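Local coordinates for putative uncharacterized protein (Acidianus two-tailed virus, PDB 3FAJ), which is a structural protein of the virion and probably binds DNA, at residues D68-E73 and K119-S124. Sequence-based numbering, arbitrary orientation. Where two conformers were deposited one is given.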
loop_
_atom_site.group_PDB
_atom_site.type_symbol
_atom_site.label_atom_id
_atom_site.label_comp_id
_atom_site.label_asym_id
_atom_site.label_seq_id
_atom_site.Cartn_x
_atom_site.Cartn_y
_atom_site.Cartn_z
ATOM N N ASP A 68 -5.306 2.388 14.070
ATOM C CA ASP A 68 -5.671 1.299 13.142
ATOM C C ASP A 68 -4.424 0.427 12.959
ATOM O O ASP A 68 -3.730 0.505 11.929
ATOM C CB ASP A 68 -6.093 1.845 11.766
ATOM C CG ASP A 68 -7.225 2.874 11.836
ATOM O OD1 ASP A 68 -8.216 2.638 12.568
ATOM O OD2 ASP A 68 -7.141 3.903 11.119
ATOM N N GLU A 69 -4.114 -0.360 13.990
ATOM C CA GLU A 69 -2.803 -1.003 14.102
ATOM C C GLU A 69 -2.583 -2.016 12.981
ATOM O O GLU A 69 -1.489 -2.092 12.426
ATOM C CB GLU A 69 -2.657 -1.694 15.471
ATOM C CG GLU A 69 -1.268 -2.294 15.711
ATOM C CD GLU A 69 -1.065 -2.855 17.103
ATOM O OE1 GLU A 69 -1.919 -2.623 18.008
ATOM O OE2 GLU A 69 -0.014 -3.500 17.312
ATOM N N ARG A 70 -3.606 -2.809 12.666
ATOM C CA ARG A 70 -3.470 -3.864 11.650
ATOM C C ARG A 70 -3.310 -3.257 10.255
ATOM O O ARG A 70 -2.534 -3.764 9.417
ATOM C CB ARG A 70 -4.659 -4.827 11.701
ATOM C CG ARG A 70 -4.795 -5.566 13.026
ATOM C CD ARG A 70 -5.849 -6.660 12.915
ATOM N NE ARG A 70 -6.051 -7.409 14.158
ATOM C CZ ARG A 70 -5.221 -8.337 14.630
ATOM N NH1 ARG A 70 -4.095 -8.619 13.977
ATOM N NH2 ARG A 70 -5.513 -8.978 15.760
ATOM N N THR A 71 -4.027 -2.155 10.019
ATOM C CA THR A 71 -3.924 -1.400 8.773
ATOM C C THR A 71 -2.506 -0.833 8.599
ATOM O O THR A 71 -1.892 -0.961 7.519
ATOM C CB THR A 71 -4.986 -0.247 8.747
ATOM O OG1 THR A 71 -6.296 -0.834 8.631
ATOM C CG2 THR A 71 -4.738 0.701 7.555
ATOM N N LYS A 72 -1.985 -0.241 9.666
ATOM C CA LYS A 72 -0.602 0.255 9.688
ATOM C C LYS A 72 0.335 -0.873 9.284
ATOM O O LYS A 72 1.202 -0.692 8.411
ATOM C CB LYS A 72 -0.260 0.779 11.082
ATOM C CG LYS A 72 1.213 1.145 11.306
ATOM C CD LYS A 72 1.495 1.341 12.795
ATOM C CE LYS A 72 1.637 -0.006 13.565
ATOM N NZ LYS A 72 1.933 0.252 15.019
ATOM N N GLU A 73 0.170 -2.037 9.917
ATOM C CA GLU A 73 1.101 -3.150 9.670
ATOM C C GLU A 73 0.986 -3.700 8.250
ATOM O O GLU A 73 2.013 -4.023 7.625
ATOM C CB GLU A 73 0.899 -4.240 10.712
ATOM C CG GLU A 73 1.329 -3.755 12.125
ATOM C CD GLU A 73 0.975 -4.723 13.239
ATOM O OE1 GLU A 73 0.089 -5.585 13.045
ATOM O OE2 GLU A 73 1.590 -4.607 14.323
ATOM N N LYS A 119 -3.186 -6.555 0.357
ATOM C CA LYS A 119 -4.077 -5.668 -0.388
ATOM C C LYS A 119 -5.544 -6.051 -0.153
ATOM O O LYS A 119 -6.384 -5.188 0.089
ATOM C CB LYS A 119 -3.707 -5.665 -1.884
ATOM C CG LYS A 119 -4.577 -4.708 -2.705
ATOM C CD LYS A 119 -4.078 -4.660 -4.139
ATOM C CE LYS A 119 -4.848 -3.602 -4.921
ATOM N NZ LYS A 119 -6.179 -4.055 -5.379
ATOM N N ALA A 120 -5.843 -7.351 -0.182
ATOM C CA ALA A 120 -7.212 -7.822 0.086
ATOM C C ALA A 120 -7.655 -7.444 1.500
ATOM O O ALA A 120 -8.822 -7.123 1.727
ATOM C CB ALA A 120 -7.286 -9.307 -0.080
ATOM N N PHE A 121 -6.733 -7.537 2.444
ATOM C CA PHE A 121 -7.028 -7.194 3.838
ATOM C C PHE A 121 -7.394 -5.721 3.936
ATOM O O PHE A 121 -8.371 -5.351 4.588
ATOM C CB PHE A 121 -5.827 -7.521 4.731
ATOM C CG PHE A 121 -6.013 -7.118 6.165
ATOM C CD1 PHE A 121 -6.875 -7.840 6.991
ATOM C CD2 PHE A 121 -5.318 -6.035 6.694
ATOM C CE1 PHE A 121 -7.043 -7.477 8.333
ATOM C CE2 PHE A 121 -5.491 -5.652 8.034
ATOM C CZ PHE A 121 -6.345 -6.399 8.849
ATOM N N LEU A 122 -6.626 -4.878 3.272
ATOM C CA LEU A 122 -6.882 -3.447 3.311
ATOM C C LEU A 122 -8.185 -3.098 2.608
ATOM O O LEU A 122 -8.904 -2.194 3.038
ATOM C CB LEU A 122 -5.725 -2.686 2.681
ATOM C CG LEU A 122 -4.423 -2.737 3.524
ATOM C CD1 LEU A 122 -3.313 -2.267 2.649
ATOM C CD2 LEU A 122 -4.476 -1.877 4.799
ATOM N N ALA A 123 -8.496 -3.843 1.552
ATOM C CA ALA A 123 -9.701 -3.618 0.770
ATOM C C ALA A 123 -10.960 -4.154 1.466
ATOM O O ALA A 123 -12.081 -3.747 1.141
ATOM C CB ALA A 123 -9.523 -4.247 -0.623
ATOM N N SER A 124 -10.784 -5.072 2.420
ATOM C CA SER A 124 -11.905 -5.819 2.998
ATOM C C SER A 124 -12.851 -4.902 3.769
ATOM O O SER A 124 -12.386 -3.958 4.402
ATOM C CB SER A 124 -11.413 -6.935 3.933
ATOM O OG SER A 124 -10.913 -6.396 5.144
#
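F121 reaches from the last turn of helix 113-123 to the first turn of helix 69-86, where its ring meets the aliphatic part of R70. With CG anti to the backbone N (chi1 176°), the phenyl group extends toward helix 69-86 and presents its edge: CZ lies 3.7 Å from R70 CB, and CE2 is 3.8 Å from the R70 carbonyl O. The arginine chain crosses the phenylalanine at about a right angle. One residue on, L122 sends CD2 to within 3.8 Å of T71 CG2 on the buried side, while V36, A74, I75 and I78 also touch the leucine. T71 turns its methyl to L122, and its OG1 is hydrogen-bonded to N131 ND2. S124 closes the turn and N-caps helix 125-132: its OG donates to F121 O over 2.8 Å, and its backbone N reaches the same oxygen from the same face. The two helix ends, their short axes 10.2 Å apart and roughly antiparallel (146°), thus meet by apolar van der Waals packing of side chains that also brush the backbone carbonyls of R70 and T71, whereas the hydroxyls of T71 and S124 bond to N131 and T127 of helix 125-132, which follows S124 in the chain and packs against the start of helix 69-86.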